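Local coordinates for carboxynorspermidine decarboxylase (Campylobacter jejuni subsp. jejuni 81116, PDB 3N29), which probably catalyses the pyridoxal-phosphate-dependent decarboxylation of carboxynorspermidine to norspermidine, at residues A[208-213]-A[248-253]; A[340-345]-A[358-363]. All coordinates share one frame; numbering follows the deposited sequence.

How the contacts relate
Contact 1 comes first along the chain and contact 2 opens only after it has closed. Their centres lie about 40 Å apart, and their nearest atoms are about 25 Å apart, so they do not touch. Contact 1 pairs helices 209-223 and 248-262 on the outside of the eight-stranded parallel beta/alpha barrel. The side chain of Leu-251 is about 11 Å from the bound pyridoxal-5'-phosphate. Contact 2 belongs to the other part of the fold, the mixed beta sheet, where strands 340-345 and 354-360 form a hairpin. Together they sample the two parts of this decarboxylase fold, a cofactor-binding barrel and a beta domain. They share no helix, strand or sheet.

Contact 1: residues A[208-213]-A[248-253]; sequences SADALE and VEKLIA
Lys-250 reaches across from helix 248-262 to Asp-210 and Glu-213 and has the largest area buried in this contact. Its CG lies anti to the backbone N (chi1 176°), and the chain beyond stays extended, which carries the ammonium group to helix 209-223. There NZ bridges two carboxylates about one helical turn apart. It bonds to Asp-210 OD1 at 3.0 Å and to Glu-213 OE1 at 2.9 Å, forming a salt-bridge network. NZ meets both oxygens from above their carboxylate planes, 36° out for Asp-210 and 45° out for Glu-213. Both acid side chains cross that of the lysine at about a right angle.

Ala-209 CB lies against the lysine stem, 4.0 Å from Lys-250 CB and 3.9 Å from Lys-250 CG. The CA atoms of Ala-209 and Leu-251 are 5.3 Å apart, the nearest such pair across the segments. Leu-251 CD1 touches Leu-212 CD2 at 3.5 Å, and these buried side chains also cross at about a right angle.

The two segments run roughly parallel, as neighbouring outer helices of the beta/alpha barrel. Their helices follow the adjacent barrel strands 198-200 and 232-234. Helix 51-68 flanks the second one, with Val-64 against Val-248 and Leu-251.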
loop_
_atom_site.group_PDB
_atom_site.type_symbol
_atom_site.label_atom_id
_atom_site.label_comp_id
_atom_site.label_asym_id
_atom_site.label_seq_id
_atom_site.Cartn_x
_atom_site.Cartn_y
_atom_site.Cartn_z
ATOM N N SER A 208 -8.575 9.052 23.890
ATOM C CA SER A 208 -9.448 9.897 24.692
ATOM C C SER A 208 -8.756 11.097 25.328
ATOM O O SER A 208 -7.544 11.198 25.354
ATOM C CB SER A 208 -9.935 9.061 25.889
ATOM O OG SER A 208 -8.775 8.702 26.676
ATOM N N ALA A 209 -9.577 11.977 25.905
ATOM C CA ALA A 209 -9.075 13.158 26.592
ATOM C C ALA A 209 -8.328 12.712 27.872
ATOM O O ALA A 209 -7.297 13.296 28.230
ATOM C CB ALA A 209 -10.256 14.130 26.931
ATOM N N ASP A 210 -8.846 11.667 28.535
ATOM C CA ASP A 210 -8.128 11.014 29.677
ATOM C C ASP A 210 -6.745 10.523 29.303
ATOM O O ASP A 210 -5.822 10.623 30.119
ATOM C CB ASP A 210 -8.948 9.846 30.318
ATOM C CG ASP A 210 -10.248 10.295 30.983
ATOM O OD1 ASP A 210 -10.481 11.521 31.189
ATOM O OD2 ASP A 210 -11.083 9.407 31.310
ATOM N N ALA A 211 -6.545 9.963 28.088
ATOM C CA ALA A 211 -5.221 9.533 27.679
ATOM C C ALA A 211 -4.278 10.729 27.432
ATOM O O ALA A 211 -3.135 10.692 27.793
ATOM C CB ALA A 211 -5.278 8.604 26.370
ATOM N N LEU A 212 -4.764 11.800 26.816
ATOM C CA LEU A 212 -3.928 13.041 26.707
ATOM C C LEU A 212 -3.540 13.583 28.119
ATOM O O LEU A 212 -2.401 13.966 28.331
ATOM C CB LEU A 212 -4.621 14.123 25.877
ATOM C CG LEU A 212 -4.004 15.523 25.923
ATOM C CD1 LEU A 212 -2.567 15.410 25.367
ATOM C CD2 LEU A 212 -4.809 16.512 25.212
ATOM N N GLU A 213 -4.511 13.641 29.037
ATOM C CA GLU A 213 -4.209 13.964 30.457
ATOM C C GLU A 213 -3.015 13.123 31.030
ATOM O O GLU A 213 -2.035 13.702 31.504
ATOM C CB GLU A 213 -5.460 13.863 31.322
ATOM C CG GLU A 213 -5.189 14.047 32.779
ATOM C CD GLU A 213 -6.401 14.257 33.603
ATOM O OE1 GLU A 213 -7.251 13.335 33.693
ATOM O OE2 GLU A 213 -6.483 15.374 34.192
ATOM N N VAL A 248 -14.984 16.210 25.159
ATOM C CA VAL A 248 -14.556 17.443 24.545
ATOM C C VAL A 248 -14.267 18.489 25.627
ATOM O O VAL A 248 -13.261 19.225 25.563
ATOM C CB VAL A 248 -15.650 17.981 23.602
ATOM C CG1 VAL A 248 -15.267 19.354 23.030
ATOM C CG2 VAL A 248 -15.848 16.999 22.424
ATOM N N GLU A 249 -15.174 18.554 26.590
ATOM C CA GLU A 249 -15.068 19.500 27.690
ATOM C C GLU A 249 -13.734 19.335 28.405
ATOM O O GLU A 249 -13.081 20.347 28.752
ATOM C CB GLU A 249 -16.195 19.291 28.722
ATOM C CG GLU A 249 -17.551 19.875 28.372
ATOM C CD GLU A 249 -18.620 19.529 29.451
ATOM O OE1 GLU A 249 -18.600 18.381 29.976
ATOM O OE2 GLU A 249 -19.501 20.384 29.776
ATOM N N LYS A 250 -13.336 18.102 28.676
ATOM C CA LYS A 250 -12.059 17.891 29.334
ATOM C C LYS A 250 -10.854 18.292 28.479
ATOM O O LYS A 250 -9.880 18.830 29.007
ATOM C CB LYS A 250 -11.933 16.435 29.730
ATOM C CG LYS A 250 -10.620 16.073 30.323
ATOM C CD LYS A 250 -10.841 14.949 31.246
ATOM C CE LYS A 250 -9.617 14.589 31.969
ATOM N NZ LYS A 250 -10.010 13.812 33.092
ATOM N N LEU A 251 -10.891 18.001 27.164
ATOM C CA LEU A 251 -9.829 18.435 26.274
ATOM C C LEU A 251 -9.651 19.919 26.382
ATOM O O LEU A 251 -8.519 20.380 26.470
ATOM C CB LEU A 251 -10.134 18.094 24.816
ATOM C CG LEU A 251 -9.158 18.589 23.734
ATOM C CD1 LEU A 251 -7.743 17.999 23.948
ATOM C CD2 LEU A 251 -9.683 18.164 22.293
ATOM N N ILE A 252 -10.761 20.668 26.351
ATOM C CA ILE A 252 -10.707 22.138 26.387
ATOM C C ILE A 252 -9.993 22.666 27.665
ATOM O O ILE A 252 -9.039 23.424 27.591
ATOM C CB ILE A 252 -12.111 22.761 26.273
ATOM C CG1 ILE A 252 -12.677 22.488 24.872
ATOM C CG2 ILE A 252 -12.068 24.321 26.702
ATOM C CD1 ILE A 252 -14.349 22.561 24.751
ATOM N N ALA A 253 -10.407 22.169 28.818
ATOM C CA ALA A 253 -9.755 22.490 30.107
ATOM C C ALA A 253 -8.238 22.153 30.117
ATOM O O ALA A 253 -7.403 23.031 30.461
ATOM C CB ALA A 253 -10.504 21.806 31.242
#

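Contact 2: residues A[340-345]-A[358-363]; sequences FAYLLT and YAFDKK
Strands 340-345 and 354-360 form an antiparallel beta hairpin in the mixed sheet. Phe-340 with Phe-360 and Tyr-342 with Tyr-358 are hydrogen-bonded pairs, each joined by two backbone bonds. Phe-340 N to Phe-360 O is 2.8 Å, and Tyr-342 N to Tyr-358 O is also 2.8 Å. Between them Ala-341 and Ala-359 make a non-hydrogen-bonded pair, their CA atoms 4.5 Å apart. Their methyls point to the face opposite the aromatic residues.

On the aromatic face, Leu-344 CD1 lies over one face of the Tyr-358 ring in a CH-pi contact, 4.0 Å from its centroid. The same methyl meets the edge of the Phe-360 ring near CZ. Phe-360 CD2 in turn touches Tyr-342 CD2 at 3.9 Å, the two side chains crossing at about a right angle.

Past the strand end, the chain turns round the Phe-340 ring. Lys-363 CG sits over one face of the Phe-340 ring, 4.0 Å from its centroid and 15° off the normal, and Asp-361 O lies at the edge of that ring. Lys-363 CB is 3.4 Å from Tyr-342 OH. That hydroxyl is hydrogen-bonded to Leu-364 N, and Tyr-358 OH to Ser-316 O.

Leu-343 packs on Tyr-178 of the second subunit. The hairpin lies inside the mixed sheet, with strand 294-298 parallel to 340-345 on one side and strand 321-325 antiparallel to 354-360 on the other, consistent with the beta domain of barrel-fold pyridoxal-phosphate decarboxylases.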
loop_
_atom_site.group_PDB
_atom_site.type_symbol
_atom_site.label_atom_id
_atom_site.label_comp_id
_atom_site.label_asym_id
_atom_site.label_seq_id
_atom_site.Cartn_x
_atom_site.Cartn_y
_atom_site.Cartn_z
ATOM N N PHE A 340 -29.144 -13.197 4.755
ATOM C CA PHE A 340 -28.372 -13.919 3.748
ATOM C C PHE A 340 -26.893 -13.578 3.934
ATOM O O PHE A 340 -26.549 -12.392 3.998
ATOM C CB PHE A 340 -28.819 -13.498 2.358
ATOM C CG PHE A 340 -30.278 -13.697 2.137
ATOM C CD1 PHE A 340 -30.762 -14.961 1.754
ATOM C CD2 PHE A 340 -31.173 -12.693 2.410
ATOM C CE1 PHE A 340 -32.132 -15.177 1.608
ATOM C CE2 PHE A 340 -32.573 -12.911 2.237
ATOM C CZ PHE A 340 -33.023 -14.155 1.873
ATOM N N ALA A 341 -26.045 -14.608 4.103
ATOM C CA ALA A 341 -24.600 -14.432 4.291
ATOM C C ALA A 341 -23.862 -14.398 2.953
ATOM O O ALA A 341 -24.071 -15.309 2.090
ATOM C CB ALA A 341 -24.007 -15.612 5.148
ATOM N N TYR A 342 -22.929 -13.474 2.817
ATOM C CA TYR A 342 -21.989 -13.472 1.691
ATOM C C TYR A 342 -20.535 -13.149 2.138
ATOM O O TYR A 342 -20.316 -12.267 3.026
ATOM C CB TYR A 342 -22.416 -12.383 0.726
ATOM C CG TYR A 342 -23.704 -12.627 -0.033
ATOM C CD1 TYR A 342 -23.688 -13.181 -1.295
ATOM C CD2 TYR A 342 -24.914 -12.232 0.497
ATOM C CE1 TYR A 342 -24.863 -13.405 -2.016
ATOM C CE2 TYR A 342 -26.086 -12.429 -0.183
ATOM C CZ TYR A 342 -26.054 -13.037 -1.439
ATOM O OH TYR A 342 -27.214 -13.187 -2.075
ATOM N N LEU A 343 -19.569 -13.822 1.530
ATOM C CA LEU A 343 -18.171 -13.367 1.519
ATOM C C LEU A 343 -18.076 -12.212 0.495
ATOM O O LEU A 343 -18.496 -12.352 -0.652
ATOM C CB LEU A 343 -17.214 -14.499 1.149
ATOM C CG LEU A 343 -16.892 -15.510 2.246
ATOM C CD1 LEU A 343 -15.978 -16.682 1.652
ATOM C CD2 LEU A 343 -16.209 -14.766 3.400
ATOM N N LEU A 344 -17.618 -11.052 0.923
ATOM C CA LEU A 344 -17.349 -9.930 0.005
ATOM C C LEU A 344 -15.866 -9.928 -0.300
ATOM O O LEU A 344 -15.043 -10.062 0.647
ATOM C CB LEU A 344 -17.689 -8.616 0.679
ATOM C CG LEU A 344 -19.153 -8.410 1.042
ATOM C CD1 LEU A 344 -19.334 -6.963 1.585
ATOM C CD2 LEU A 344 -20.168 -8.704 -0.070
ATOM N N THR A 345 -15.538 -9.903 -1.587
ATOM C CA THR A 345 -14.197 -10.095 -2.010
ATOM C C THR A 345 -13.845 -9.115 -3.101
ATOM O O THR A 345 -14.740 -8.538 -3.716
ATOM C CB THR A 345 -14.029 -11.521 -2.524
ATOM O OG1 THR A 345 -14.779 -11.779 -3.704
ATOM C CG2 THR A 345 -14.494 -12.602 -1.421
ATOM N N TYR A 358 -20.457 -11.172 5.589
ATOM C CA TYR A 358 -21.449 -10.232 6.071
ATOM C C TYR A 358 -22.856 -10.757 5.818
ATOM O O TYR A 358 -23.098 -11.543 4.858
ATOM C CB TYR A 358 -21.305 -8.891 5.321
ATOM C CG TYR A 358 -19.970 -8.163 5.421
ATOM C CD1 TYR A 358 -19.831 -7.052 6.223
ATOM C CD2 TYR A 358 -18.840 -8.591 4.694
ATOM C CE1 TYR A 358 -18.630 -6.365 6.300
ATOM C CE2 TYR A 358 -17.594 -7.879 4.778
ATOM C CZ TYR A 358 -17.508 -6.779 5.581
ATOM O OH TYR A 358 -16.325 -6.072 5.643
ATOM N N ALA A 359 -23.774 -10.312 6.676
ATOM C CA ALA A 359 -25.141 -10.694 6.658
ATOM C C ALA A 359 -25.914 -9.501 6.124
ATOM O O ALA A 359 -25.727 -8.375 6.644
ATOM C CB ALA A 359 -25.636 -10.991 8.062
ATOM N N PHE A 360 -26.758 -9.779 5.125
ATOM C CA PHE A 360 -27.680 -8.805 4.532
ATOM C C PHE A 360 -29.146 -9.245 4.738
ATOM O O PHE A 360 -29.401 -10.447 4.946
ATOM C CB PHE A 360 -27.398 -8.671 3.023
ATOM C CG PHE A 360 -26.031 -8.122 2.685
ATOM C CD1 PHE A 360 -25.860 -6.769 2.373
ATOM C CD2 PHE A 360 -24.916 -8.949 2.636
ATOM C CE1 PHE A 360 -24.615 -6.253 2.004
ATOM C CE2 PHE A 360 -23.666 -8.424 2.314
ATOM C CZ PHE A 360 -23.504 -7.092 2.014
ATOM N N ASP A 361 -30.079 -8.278 4.660
ATOM C CA ASP A 361 -31.545 -8.513 4.717
ATOM C C ASP A 361 -32.167 -9.072 3.450
ATOM O O ASP A 361 -33.322 -9.491 3.465
ATOM C CB ASP A 361 -32.276 -7.179 4.892
ATOM C CG ASP A 361 -32.222 -6.683 6.284
ATOM O OD1 ASP A 361 -31.552 -7.318 7.128
ATOM O OD2 ASP A 361 -32.884 -5.661 6.555
ATOM N N LYS A 362 -31.452 -9.004 2.341
ATOM C CA LYS A 362 -31.960 -9.554 1.079
ATOM C C LYS A 362 -30.804 -10.063 0.233
ATOM O O LYS A 362 -29.653 -9.728 0.516
ATOM C CB LYS A 362 -32.729 -8.463 0.329
ATOM C CG LYS A 362 -32.003 -7.147 0.302
ATOM C CD LYS A 362 -32.526 -6.200 -0.827
ATOM C CE LYS A 362 -31.395 -5.234 -1.268
ATOM N NZ LYS A 362 -31.763 -4.446 -2.512
ATOM N N LYS A 363 -31.085 -10.902 -0.755
ATOM C CA LYS A 363 -30.032 -11.439 -1.584
ATOM C C LYS A 363 -29.403 -10.326 -2.362
ATOM O O LYS A 363 -30.058 -9.372 -2.727
ATOM C CB LYS A 363 -30.549 -12.485 -2.583
ATOM C CG LYS A 363 -31.008 -13.732 -1.896
ATOM C CD LYS A 363 -31.706 -14.686 -2.888
ATOM C CE LYS A 363 -31.971 -15.994 -2.219
ATOM N NZ LYS A 363 -30.713 -16.752 -2.078
#